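Local structure of Thiol:disulfide interchange protein DsbA (Pseudomonas aeruginosa, 4ZL8) at residues V13-P18 against M146-T151; A42-I47 against F60-A65; V48-K53 against E174-A179; P154-V157 against R163-I166. The protein probably catalyses disulfide-bond formation in the periplasm by transferring its own redox-active disulfide to other proteins. The protein carries 1 engineered substitution. All coordinates share one frame; numbering follows the deposited sequence.

Contact 1: V13-P18 against M146-T151; sequences VELSSP and MAYQVT
The carbonyl oxygen of Ala147, which approaches the Leu15 side chain, lies 2.7 Å from a water, and the same water sits 2.8 Å from Ser17 O. The water lies between two parts of the thioredoxin fold: the loop that leaves the short edge strand 13-14 and the C-terminal end of helix 132-148. That helix ends in a Schellman motif, in which Gln149 adopts positive phi and its N reaches back to Met146 O at 3.0 Å. Leu15 supplies the apolar part of the contact. Its first torsion sets CG beside the backbone N and opposite the carbonyl carbon (chi1 -60°), and the fork at its end divides over the helix terminus. CD1 meets the Tyr148 ring at its edge, near the ring plane, 4.2 Å from Tyr148 CD1, whereas CD2 rests 3.8 Å from Tyr148 O. That oxygen has a polar partner as well, accepting a hydrogen bond from Arg163 NH2 of strand 162-165. The Tyr148 ring packs on Val30 and Leu32 of strand 27-33. A second water accepts from Ser17 N at 3.0 Å and donates only a weak bond to Gln149 OE1, the water oxygen lying 3.5 Å from OE1.

Contact 2: A42-I47 against F60-A65; sequences AFEPTI and FVRLPA
Helix segment 42-47 and strand 60-64 run almost antiparallel, at 166°, with their axes 13.4 Å apart, so long side chains must bridge the space between them. Both belong to the beta-alpha-beta unit of the thioredoxin fold, made of strand 27-33, helix 38-52 and strand 58-64. The polar link is a salt bridge from Arg62 NH2 to Glu44 OE2 at 2.9 Å. The two side chains approach from opposite directions: Arg62 is extended from CG to NE, while Glu44 folds at chi2 (-74°) to bring its carboxylate round. The bond reaches OE2 on its syn side but is bent, and the carboxylate and guanidinium planes stand 61° apart. Each group has a further partner, Glu44 OE1 bonding to His91 NE2 and Arg62 NE pairing with Glu31 of the neighbouring strand. Ile47 adds the apolar part. Its CG2 lies 4.0 Å from Arg62 NH2, and its CD1 approaches Phe60 CE1 obliquely at 3.8 Å. Phe60 and Arg62, on the same side of the strand, pack together: Phe60 CE2 lies 3.9 Å above the guanidinium plane, off toward its rim, while Arg62 NH1 comes in at the edge of the Phe60 ring, in its plane.

Contact 3: V48-K53 against E174-A179; sequences VPWSEK and ETLKLA
The side chains of Trp50 and Leu176 run alongside each other, head to tail, the leucine lying over one face of the indole. Leu176 CB stands 4.0 Å from the centroid of the five-membered ring of Trp50, only 12° off the ring normal, which makes a CH-pi contact. The leucine fork spreads the cover. Leu176 CD1 turns back to the root of the tryptophan, 3.6 Å from Trp50 CB, and Leu176 CD2 lies 3.7 Å above the ring plane, near the indole bond from CD2 to CE3, 3.9 Å from Trp50 CE3. One turn further along the helix, Ala179 CB comes obliquely to the six-membered ring, 3.7 Å from Trp50 CZ2. Tryptophan can reach both residues because its CG is placed opposite the backbone N (chi1 173°), which sends the indole out of helix 38-52 toward helix 172-188. Two helices of the thioredoxin fold are thus joined on the same side of the central sheet, and Thr46, a turn earlier, adds to the packing on Leu176. Between the two segments themselves the contact is apolar, with no hydrogen bond across it. Just beyond, Asp180 OD1 accepts a hydrogen bond from Trp50 NE1. The indole is therefore held in two ways: Leu176 packs over one face and Ala179 obliquely, while the bond at NE1 satisfies its one polar atom and probably limits ring rotation.

Contact 4: P154-V157 against R163-I166; sequences PTMV and RFDI
Met156 CB covers one face of the Phe164 ring, 3.5 Å above its plane and displaced toward the rim, near CE2 and CZ. The contact is CH-pi, 3.6 Å from CB to the ring centroid. Phe164 holds its CG between the backbone N and the carbonyl carbon (chi1 53°), which folds the ring in toward its neighbour across the strands. The Arg163 side chain lies on the opposite face of the sheet from Phe164, while the Asp165 carboxylate caps the following helix through OD1 on Ser168 N. The two strands form an antiparallel beta hairpin in which Met156 and Phe164 are a hydrogen-bonded pair. Met156 N to Phe164 O measures 2.8 Å, and Phe164 N to Met156 O 3.0 Å. On the Arg163 side of the sheet, Thr155 CG2 packs on Arg163 CG at 3.6 Å, and a water joins Thr155 OG1 to Asp165 OD2 at 2.7 Å from each; OG1 is also hydrogen-bonded to Gly152 O. At the open end of the hairpin, Pro154 CG touches Ile166 CD1 at 3.9 Å. The peptide bond before Pro154 is cis, as in the thioredoxin family, and this ring also touches Cys40 of the redox-active disulfide. Strand 155-158 pairs on its far side with strand 27-33, strand 162-165 pairs with strand 13-14, and helices 38-52 and 172-188 cover the Met156 and Phe164 face.

Overall arrangement
From the N terminus, 13-18 opens the long loop that contact 1 closes at 146-151. Within that loop, contact 2 closes a short one, from 42-47 to 60-65. Contact 3 opens at 48-53, before contact 2 has closed, and closes only at 174-179, so it crosses both contacts 1 and 2. Contact 4, the hairpin 154-157 and 163-166, begins after contact 1 closes and lies wholly within contact 3. Contact 1 brings the end of helix 132-148 to the edge of the sheet, contacts 2 and 3 share helix 38-52, and contact 4 links the sheet to helix 172-188. Contacts 1 and 4 meet at Arg163, 2 and 4 at Phe43 and Ile166, and 3 and 4 at Thr175.

Contact 1: V13-P18 against M146-T151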
loop_
_atom_site.group_PDB
_atom_site.type_symbol
_atom_site.label_atom_id
_atom_site.label_comp_id
_atom_site.label_asym_id
_atom_site.label_seq_id
_atom_site.Cartn_x
_atom_site.Cartn_y
_atom_site.Cartn_z
ATOM N N VAL A 13 -6.463 -4.731 -16.096
ATOM C CA VAL A 13 -6.029 -5.947 -16.771
ATOM C C VAL A 13 -6.102 -7.108 -15.792
ATOM O O VAL A 13 -5.950 -6.926 -14.592
ATOM C CB VAL A 13 -4.594 -5.823 -17.345
ATOM C CG1 VAL A 13 -4.512 -4.713 -18.350
ATOM C CG2 VAL A 13 -3.556 -5.643 -16.224
ATOM N N GLU A 14 -6.329 -8.294 -16.334
ATOM C CA GLU A 14 -6.254 -9.516 -15.543
ATOM C C GLU A 14 -4.845 -10.104 -15.649
ATOM O O GLU A 14 -4.297 -10.266 -16.744
ATOM C CB GLU A 14 -7.287 -10.532 -16.013
ATOM C CG GLU A 14 -7.376 -11.710 -15.072
ATOM C CD GLU A 14 -8.603 -12.563 -15.292
ATOM O OE1 GLU A 14 -8.524 -13.767 -14.968
ATOM O OE2 GLU A 14 -9.635 -12.032 -15.772
ATOM N N LEU A 15 -4.243 -10.393 -14.503
ATOM C CA LEU A 15 -2.934 -11.023 -14.493
ATOM C C LEU A 15 -3.066 -12.470 -14.969
ATOM O O LEU A 15 -3.862 -13.232 -14.407
ATOM C CB LEU A 15 -2.361 -10.970 -13.072
ATOM C CG LEU A 15 -2.166 -9.576 -12.476
ATOM C CD1 LEU A 15 -1.635 -9.659 -11.069
ATOM C CD2 LEU A 15 -1.212 -8.761 -13.335
ATOM N N SER A 16 -2.276 -12.866 -15.966
ATOM C CA SER A 16 -2.356 -14.216 -16.491
ATOM C C SER A 16 -1.869 -15.252 -15.461
ATOM O O SER A 16 -2.276 -16.425 -15.526
ATOM C CB SER A 16 -1.622 -14.355 -17.818
ATOM O OG SER A 16 -0.220 -14.273 -17.678
ATOM N N SER A 17 -1.021 -14.808 -14.532
ATOM C CA SER A 17 -0.588 -15.620 -13.389
ATOM C C SER A 17 -1.053 -14.933 -12.101
ATOM O O SER A 17 -0.336 -14.096 -11.565
ATOM C CB SER A 17 0.931 -15.782 -13.380
ATOM O OG SER A 17 1.395 -16.527 -14.498
ATOM N N PRO A 18 -2.273 -15.255 -11.640
ATOM C CA PRO A 18 -2.771 -14.676 -10.392
ATOM C C PRO A 18 -1.837 -14.954 -9.223
ATOM O O PRO A 18 -1.135 -15.969 -9.182
ATOM C CB PRO A 18 -4.118 -15.365 -10.180
ATOM C CG PRO A 18 -4.538 -15.826 -11.534
ATOM C CD PRO A 18 -3.265 -16.136 -12.281
ATOM N N MET A 146 6.884 -7.514 -8.112
ATOM C CA MET A 146 7.326 -8.194 -9.319
ATOM C C MET A 146 6.242 -9.105 -9.900
ATOM O O MET A 146 6.017 -9.137 -11.101
ATOM C CB MET A 146 8.587 -9.006 -9.030
ATOM C CG MET A 146 9.797 -8.137 -8.675
ATOM S SD MET A 146 11.207 -9.094 -8.057
ATOM C CE MET A 146 11.483 -10.193 -9.439
ATOM N N ALA A 147 5.569 -9.846 -9.028
ATOM C CA ALA A 147 4.498 -10.740 -9.467
ATOM C C ALA A 147 3.296 -9.977 -10.019
ATOM O O ALA A 147 2.609 -10.454 -10.915
ATOM C CB ALA A 147 4.053 -11.640 -8.313
ATOM N N TYR A 148 3.024 -8.792 -9.471
ATOM C CA TYR A 148 1.949 -7.947 -9.982
ATOM C C TYR A 148 2.371 -7.212 -11.254
ATOM O O TYR A 148 1.517 -6.599 -11.908
ATOM C CB TYR A 148 1.535 -6.903 -8.942
ATOM C CG TYR A 148 1.003 -7.402 -7.622
ATOM C CD1 TYR A 148 0.198 -8.521 -7.517
ATOM C CD2 TYR A 148 1.312 -6.718 -6.455
ATOM C CE1 TYR A 148 -0.268 -8.956 -6.279
ATOM C CE2 TYR A 148 0.844 -7.138 -5.234
ATOM C CZ TYR A 148 0.047 -8.251 -5.152
ATOM O OH TYR A 148 -0.406 -8.661 -3.922
ATOM N N GLN A 149 3.671 -7.268 -11.563
ATOM C CA GLN A 149 4.274 -6.535 -12.687
ATOM C C GLN A 149 3.925 -5.046 -12.636
ATOM O O GLN A 149 3.567 -4.412 -13.634
ATOM C CB GLN A 149 3.865 -7.175 -13.999
ATOM C CG GLN A 149 4.440 -8.586 -14.149
ATOM C CD GLN A 149 3.961 -9.282 -15.409
ATOM O OE1 GLN A 149 2.848 -9.780 -15.458
ATOM N NE2 GLN A 149 4.782 -9.276 -16.436
ATOM N N VAL A 150 4.059 -4.479 -11.449
ATOM C CA VAL A 150 3.741 -3.087 -11.231
ATOM C C VAL A 150 4.993 -2.269 -11.490
ATOM O O VAL A 150 6.071 -2.642 -11.034
ATOM C CB VAL A 150 3.266 -2.901 -9.790
ATOM C CG1 VAL A 150 3.223 -1.425 -9.409
ATOM C CG2 VAL A 150 1.897 -3.524 -9.609
ATOM N N THR A 151 4.848 -1.159 -12.216
ATOM C CA THR A 151 6.009 -0.346 -12.585
ATOM C C THR A 151 5.862 1.108 -12.168
ATOM O O THR A 151 6.644 1.969 -12.588
ATOM C CB THR A 151 6.319 -0.414 -14.096
ATOM O OG1 THR A 151 5.166 -0.043 -14.846
ATOM C CG2 THR A 151 6.767 -1.827 -14.494
HETATM O O HOH W 1 0.611 -12.319 -14.763
HETATM O O HOH W 2 2.282 -13.115 -11.454
#

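Contact 2: A42-I47 against F60-A65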
loop_
_atom_site.group_PDB
_atom_site.type_symbol
_atom_site.label_atom_id
_atom_site.label_comp_id
_atom_site.label_asym_id
_atom_site.label_seq_id
_atom_site.Cartn_x
_atom_site.Cartn_y
_atom_site.Cartn_z
ATOM N N ALA A 42 -1.944 12.767 -2.966
ATOM C CA ALA A 42 -3.157 13.417 -3.436
ATOM C C ALA A 42 -4.360 12.469 -3.475
ATOM O O ALA A 42 -5.499 12.927 -3.419
ATOM C CB ALA A 42 -2.925 14.011 -4.798
ATOM N N PHE A 43 -4.109 11.169 -3.595
ATOM C CA PHE A 43 -5.163 10.149 -3.606
ATOM C C PHE A 43 -5.681 9.827 -2.219
ATOM O O PHE A 43 -6.807 9.326 -2.077
ATOM C CB PHE A 43 -4.591 8.891 -4.259
ATOM C CG PHE A 43 -5.596 7.808 -4.613
ATOM C CD1 PHE A 43 -6.853 8.100 -5.114
ATOM C CD2 PHE A 43 -5.199 6.486 -4.532
ATOM C CE1 PHE A 43 -7.731 7.066 -5.472
ATOM C CE2 PHE A 43 -6.062 5.460 -4.893
ATOM C CZ PHE A 43 -7.326 5.755 -5.375
ATOM N N GLU A 44 -4.900 10.109 -1.178
ATOM C CA GLU A 44 -5.294 9.737 0.182
ATOM C C GLU A 44 -6.697 10.187 0.598
ATOM O O GLU A 44 -7.435 9.389 1.185
ATOM C CB GLU A 44 -4.255 10.216 1.196
ATOM C CG GLU A 44 -2.972 9.414 1.135
ATOM C CD GLU A 44 -3.114 8.040 1.743
ATOM O OE1 GLU A 44 -3.215 7.969 2.977
ATOM O OE2 GLU A 44 -3.163 7.043 0.996
ATOM N N PRO A 45 -7.080 11.437 0.329
ATOM C CA PRO A 45 -8.426 11.840 0.778
ATOM C C PRO A 45 -9.559 11.065 0.097
ATOM O O PRO A 45 -10.700 11.064 0.586
ATOM C CB PRO A 45 -8.498 13.333 0.429
ATOM C CG PRO A 45 -7.085 13.751 0.216
ATOM C CD PRO A 45 -6.303 12.563 -0.213
ATOM N N THR A 46 -9.245 10.386 -0.995
ATOM C CA THR A 46 -10.234 9.563 -1.694
ATOM C C THR A 46 -10.209 8.124 -1.170
ATOM O O THR A 46 -11.250 7.569 -0.798
ATOM C CB THR A 46 -9.980 9.597 -3.209
ATOM O OG1 THR A 46 -10.119 10.951 -3.679
ATOM C CG2 THR A 46 -10.982 8.730 -3.954
ATOM N N ILE A 47 -9.029 7.529 -1.097
ATOM C CA ILE A 47 -8.940 6.112 -0.782
ATOM C C ILE A 47 -9.084 5.850 0.726
ATOM O O ILE A 47 -9.617 4.828 1.123
ATOM C CB ILE A 47 -7.641 5.468 -1.363
ATOM C CG1 ILE A 47 -7.746 3.949 -1.260
ATOM C CG2 ILE A 47 -6.361 5.997 -0.673
ATOM C CD1 ILE A 47 -6.687 3.220 -2.009
ATOM N N PHE A 60 -8.174 -4.830 2.949
ATOM C CA PHE A 60 -7.433 -3.752 2.321
ATOM C C PHE A 60 -6.056 -3.667 2.946
ATOM O O PHE A 60 -5.909 -3.655 4.171
ATOM C CB PHE A 60 -8.153 -2.419 2.514
ATOM C CG PHE A 60 -7.371 -1.247 2.006
ATOM C CD1 PHE A 60 -7.322 -0.963 0.666
ATOM C CD2 PHE A 60 -6.666 -0.456 2.885
ATOM C CE1 PHE A 60 -6.573 0.113 0.205
ATOM C CE2 PHE A 60 -5.920 0.605 2.435
ATOM C CZ PHE A 60 -5.870 0.879 1.111
ATOM N N VAL A 61 -5.045 -3.561 2.093
ATOM C CA VAL A 61 -3.701 -3.355 2.586
ATOM C C VAL A 61 -2.925 -2.463 1.652
ATOM O O VAL A 61 -3.151 -2.423 0.454
ATOM C CB VAL A 61 -2.967 -4.656 2.772
ATOM C CG1 VAL A 61 -2.812 -5.344 1.453
ATOM C CG2 VAL A 61 -1.622 -4.434 3.460
ATOM N N ARG A 62 -2.017 -1.716 2.256
ATOM C CA ARG A 62 -1.052 -0.988 1.494
ATOM C C ARG A 62 0.207 -1.806 1.409
ATOM O O ARG A 62 0.581 -2.500 2.350
ATOM C CB ARG A 62 -0.724 0.358 2.117
ATOM C CG ARG A 62 -1.778 1.408 1.847
ATOM C CD ARG A 62 -1.278 2.790 2.211
ATOM N NE ARG A 62 -2.350 3.752 2.009
ATOM C CZ ARG A 62 -3.359 3.923 2.845
ATOM N NH1 ARG A 62 -3.423 3.235 3.972
ATOM N NH2 ARG A 62 -4.295 4.816 2.548
ATOM N N LEU A 63 0.861 -1.713 0.265
ATOM C CA LEU A 63 2.122 -2.398 0.043
ATOM C C LEU A 63 3.109 -1.377 -0.514
ATOM O O LEU A 63 2.833 -0.757 -1.537
ATOM C CB LEU A 63 1.939 -3.509 -0.984
ATOM C CG LEU A 63 3.127 -4.463 -1.134
ATOM C CD1 LEU A 63 3.327 -5.328 0.106
ATOM C CD2 LEU A 63 2.878 -5.309 -2.384
ATOM N N PRO A 64 4.246 -1.198 0.165
ATOM C CA PRO A 64 5.199 -0.217 -0.348
ATOM C C PRO A 64 5.902 -0.748 -1.571
ATOM O O PRO A 64 6.304 -1.906 -1.587
ATOM C CB PRO A 64 6.182 -0.067 0.803
ATOM C CG PRO A 64 6.210 -1.414 1.425
ATOM C CD PRO A 64 4.787 -1.928 1.317
ATOM N N ALA A 65 6.062 0.094 -2.588
ATOM C CA ALA A 65 6.803 -0.243 -3.795
ATOM C C ALA A 65 8.274 -0.011 -3.487
ATOM O O ALA A 65 8.695 1.106 -3.166
ATOM C CB ALA A 65 6.341 0.608 -4.959
#

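Contact 3: V48-K53 against E174-A179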
loop_
_atom_site.group_PDB
_atom_site.type_symbol
_atom_site.label_atom_id
_atom_site.label_comp_id
_atom_site.label_asym_id
_atom_site.label_seq_id
_atom_site.Cartn_x
_atom_site.Cartn_y
_atom_site.Cartn_z
ATOM N N VAL A 48 -8.648 6.770 1.575
ATOM C CA VAL A 48 -8.728 6.524 3.015
ATOM C C VAL A 48 -10.165 6.289 3.502
ATOM O O VAL A 48 -10.447 5.239 4.088
ATOM C CB VAL A 48 -8.008 7.619 3.830
ATOM C CG1 VAL A 48 -8.321 7.481 5.332
ATOM C CG2 VAL A 48 -6.485 7.541 3.615
ATOM N N PRO A 49 -11.086 7.231 3.281
ATOM C CA PRO A 49 -12.413 6.958 3.843
ATOM C C PRO A 49 -13.066 5.730 3.211
ATOM O O PRO A 49 -13.787 4.978 3.881
ATOM C CB PRO A 49 -13.214 8.229 3.533
ATOM C CG PRO A 49 -12.461 8.922 2.431
ATOM C CD PRO A 49 -11.018 8.515 2.558
ATOM N N TRP A 50 -12.829 5.507 1.930
ATOM C CA TRP A 50 -13.374 4.324 1.259
ATOM C C TRP A 50 -12.849 3.047 1.898
ATOM O O TRP A 50 -13.602 2.089 2.148
ATOM C CB TRP A 50 -12.992 4.390 -0.229
ATOM C CG TRP A 50 -13.331 3.163 -1.059
ATOM C CD1 TRP A 50 -14.508 2.916 -1.682
ATOM C CD2 TRP A 50 -12.472 2.066 -1.376
ATOM N NE1 TRP A 50 -14.452 1.715 -2.365
ATOM C CE2 TRP A 50 -13.210 1.171 -2.186
ATOM C CE3 TRP A 50 -11.147 1.750 -1.053
ATOM C CZ2 TRP A 50 -12.663 -0.021 -2.681
ATOM C CZ3 TRP A 50 -10.601 0.565 -1.551
ATOM C CH2 TRP A 50 -11.362 -0.302 -2.359
ATOM N N SER A 51 -11.561 3.026 2.203
ATOM C CA SER A 51 -10.930 1.830 2.752
ATOM C C SER A 51 -11.480 1.508 4.142
ATOM O O SER A 51 -11.531 0.335 4.535
ATOM C CB SER A 51 -9.412 1.980 2.797
ATOM O OG SER A 51 -8.994 2.884 3.800
ATOM N N GLU A 52 -11.941 2.520 4.865
ATOM C CA GLU A 52 -12.418 2.324 6.226
ATOM C C GLU A 52 -13.851 1.795 6.260
ATOM O O GLU A 52 -14.328 1.336 7.309
ATOM C CB GLU A 52 -12.278 3.625 7.022
ATOM C CG GLU A 52 -10.829 4.008 7.263
ATOM C CD GLU A 52 -10.657 5.361 7.908
ATOM O OE1 GLU A 52 -11.662 6.084 8.082
ATOM O OE2 GLU A 52 -9.498 5.702 8.231
ATOM N N LYS A 53 -14.535 1.828 5.117
ATOM C CA LYS A 53 -15.928 1.401 5.051
ATOM C C LYS A 53 -16.152 0.090 4.313
ATOM O O LYS A 53 -17.296 -0.255 4.011
ATOM C CB LYS A 53 -16.763 2.484 4.376
ATOM C CG LYS A 53 -16.792 3.781 5.159
ATOM C CD LYS A 53 -17.393 4.901 4.338
ATOM C CE LYS A 53 -17.033 6.264 4.913
ATOM N NZ LYS A 53 -17.263 7.357 3.925
ATOM N N GLU A 174 -13.309 7.054 -9.974
ATOM C CA GLU A 174 -13.491 5.946 -10.896
ATOM C C GLU A 174 -12.654 4.751 -10.443
ATOM O O GLU A 174 -13.054 3.606 -10.622
ATOM C CB GLU A 174 -13.088 6.364 -12.317
ATOM C CG GLU A 174 -14.029 7.355 -12.988
ATOM C CD GLU A 174 -13.849 8.796 -12.534
ATOM O OE1 GLU A 174 -12.925 9.106 -11.748
ATOM O OE2 GLU A 174 -14.641 9.655 -12.994
ATOM N N THR A 175 -11.474 5.007 -9.872
ATOM C CA THR A 175 -10.607 3.940 -9.379
ATOM C C THR A 175 -11.304 3.124 -8.284
ATOM O O THR A 175 -11.218 1.876 -8.256
ATOM C CB THR A 175 -9.276 4.521 -8.857
ATOM O OG1 THR A 175 -8.625 5.219 -9.919
ATOM C CG2 THR A 175 -8.328 3.450 -8.375
ATOM N N LEU A 176 -11.994 3.808 -7.379
ATOM C CA LEU A 176 -12.705 3.122 -6.300
ATOM C C LEU A 176 -13.956 2.428 -6.813
ATOM O O LEU A 176 -14.296 1.338 -6.337
ATOM C CB LEU A 176 -13.134 4.125 -5.239
ATOM C CG LEU A 176 -12.130 5.077 -4.605
ATOM C CD1 LEU A 176 -12.848 5.917 -3.539
ATOM C CD2 LEU A 176 -10.984 4.321 -4.025
ATOM N N LYS A 177 -14.663 3.028 -7.761
ATOM C CA LYS A 177 -15.812 2.342 -8.351
ATOM C C LYS A 177 -15.380 1.071 -9.047
ATOM O O LYS A 177 -16.071 0.048 -8.980
ATOM C CB LYS A 177 -16.536 3.239 -9.350
ATOM C CG LYS A 177 -17.224 4.414 -8.758
ATOM C CD LYS A 177 -17.953 5.214 -9.849
ATOM C CE LYS A 177 -18.614 6.439 -9.278
ATOM N NZ LYS A 177 -19.195 7.261 -10.365
ATOM N N LEU A 178 -14.255 1.114 -9.746
ATOM C CA LEU A 178 -13.737 -0.066 -10.412
ATOM C C LEU A 178 -13.328 -1.111 -9.383
ATOM O O LEU A 178 -13.641 -2.305 -9.537
ATOM C CB LEU A 178 -12.591 0.348 -11.342
ATOM C CG LEU A 178 -11.823 -0.798 -11.991
ATOM C CD1 LEU A 178 -12.703 -1.741 -12.797
ATOM C CD2 LEU A 178 -10.733 -0.217 -12.880
ATOM N N ALA A 179 -12.675 -0.693 -8.306
ATOM C CA ALA A 179 -12.355 -1.630 -7.229
ATOM C C ALA A 179 -13.629 -2.290 -6.702
ATOM O O ALA A 179 -13.652 -3.506 -6.509
ATOM C CB ALA A 179 -11.617 -0.942 -6.094
#

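Contact 4: P154-V157 against R163-I166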
loop_
_atom_site.group_PDB
_atom_site.type_symbol
_atom_site.label_atom_id
_atom_site.label_comp_id
_atom_site.label_asym_id
_atom_site.label_seq_id
_atom_site.Cartn_x
_atom_site.Cartn_y
_atom_site.Cartn_z
ATOM N N PRO A 154 0.506 5.482 -7.638
ATOM C CA PRO A 154 -0.257 4.418 -6.967
ATOM C C PRO A 154 -0.857 3.449 -7.977
ATOM O O PRO A 154 -1.307 3.853 -9.045
ATOM C CB PRO A 154 -1.333 5.194 -6.216
ATOM C CG PRO A 154 -1.519 6.459 -7.017
ATOM C CD PRO A 154 -0.188 6.783 -7.618
ATOM N N THR A 155 -0.874 2.164 -7.610
ATOM C CA THR A 155 -1.481 1.115 -8.425
ATOM C C THR A 155 -2.266 0.210 -7.511
ATOM O O THR A 155 -1.842 -0.097 -6.396
ATOM C CB THR A 155 -0.421 0.300 -9.165
ATOM O OG1 THR A 155 0.267 1.148 -10.090
ATOM C CG2 THR A 155 -1.023 -0.872 -9.942
ATOM N N MET A 156 -3.436 -0.187 -7.989
ATOM C CA MET A 156 -4.318 -1.071 -7.239
ATOM C C MET A 156 -4.251 -2.483 -7.816
ATOM O O MET A 156 -4.148 -2.671 -9.033
ATOM C CB MET A 156 -5.764 -0.609 -7.381
ATOM C CG MET A 156 -6.028 0.827 -6.989
ATOM S SD MET A 156 -5.596 1.206 -5.278
ATOM C CE MET A 156 -6.590 0.059 -4.378
ATOM N N VAL A 157 -4.325 -3.471 -6.922
ATOM C CA VAL A 157 -4.499 -4.865 -7.326
ATOM C C VAL A 157 -5.600 -5.478 -6.478
ATOM O O VAL A 157 -5.549 -5.437 -5.246
ATOM C CB VAL A 157 -3.202 -5.724 -7.214
ATOM C CG1 VAL A 157 -3.473 -7.149 -7.679
ATOM C CG2 VAL A 157 -2.065 -5.102 -8.007
ATOM N N ARG A 163 -5.235 -5.640 -12.090
ATOM C CA ARG A 163 -4.368 -4.481 -11.850
ATOM C C ARG A 163 -4.919 -3.271 -12.568
ATOM O O ARG A 163 -5.336 -3.368 -13.720
ATOM C CB ARG A 163 -2.942 -4.779 -12.314
ATOM C CG ARG A 163 -1.924 -3.725 -11.928
ATOM C CD ARG A 163 -0.558 -3.975 -12.567
ATOM N NE ARG A 163 -0.603 -3.842 -14.007
ATOM C CZ ARG A 163 -0.025 -4.665 -14.874
ATOM N NH1 ARG A 163 -0.132 -4.417 -16.157
ATOM N NH2 ARG A 163 0.642 -5.752 -14.473
ATOM N N PHE A 164 -4.905 -2.129 -11.891
ATOM C CA PHE A 164 -5.419 -0.890 -12.479
ATOM C C PHE A 164 -4.832 0.304 -11.750
ATOM O O PHE A 164 -4.305 0.165 -10.654
ATOM C CB PHE A 164 -6.955 -0.852 -12.484
ATOM C CG PHE A 164 -7.605 -1.118 -11.152
ATOM C CD1 PHE A 164 -7.727 -2.417 -10.681
ATOM C CD2 PHE A 164 -8.141 -0.071 -10.381
ATOM C CE1 PHE A 164 -8.348 -2.682 -9.471
ATOM C CE2 PHE A 164 -8.781 -0.344 -9.174
ATOM C CZ PHE A 164 -8.868 -1.649 -8.721
ATOM N N ASP A 165 -4.884 1.474 -12.375
ATOM C CA ASP A 165 -4.387 2.662 -11.698
ATOM C C ASP A 165 -5.318 3.830 -11.970
ATOM O O ASP A 165 -6.368 3.648 -12.600
ATOM C CB ASP A 165 -2.912 2.942 -12.043
ATOM C CG ASP A 165 -2.661 3.157 -13.514
ATOM O OD1 ASP A 165 -3.505 3.739 -14.208
ATOM O OD2 ASP A 165 -1.540 2.825 -13.980
ATOM N N ILE A 166 -4.986 5.016 -11.484
ATOM C CA ILE A 166 -5.914 6.122 -11.586
ATOM C C ILE A 166 -6.121 6.492 -13.044
ATOM O O ILE A 166 -7.232 6.813 -13.471
ATOM C CB ILE A 166 -5.467 7.316 -10.729
ATOM C CG1 ILE A 166 -5.471 6.909 -9.243
ATOM C CG2 ILE A 166 -6.366 8.510 -10.978
ATOM C CD1 ILE A 166 -4.863 7.933 -8.307
HETATM O O HOH W 3 -2.477 5.858 -10.355
HETATM O O HOH W 4 -0.063 0.846 -12.782
#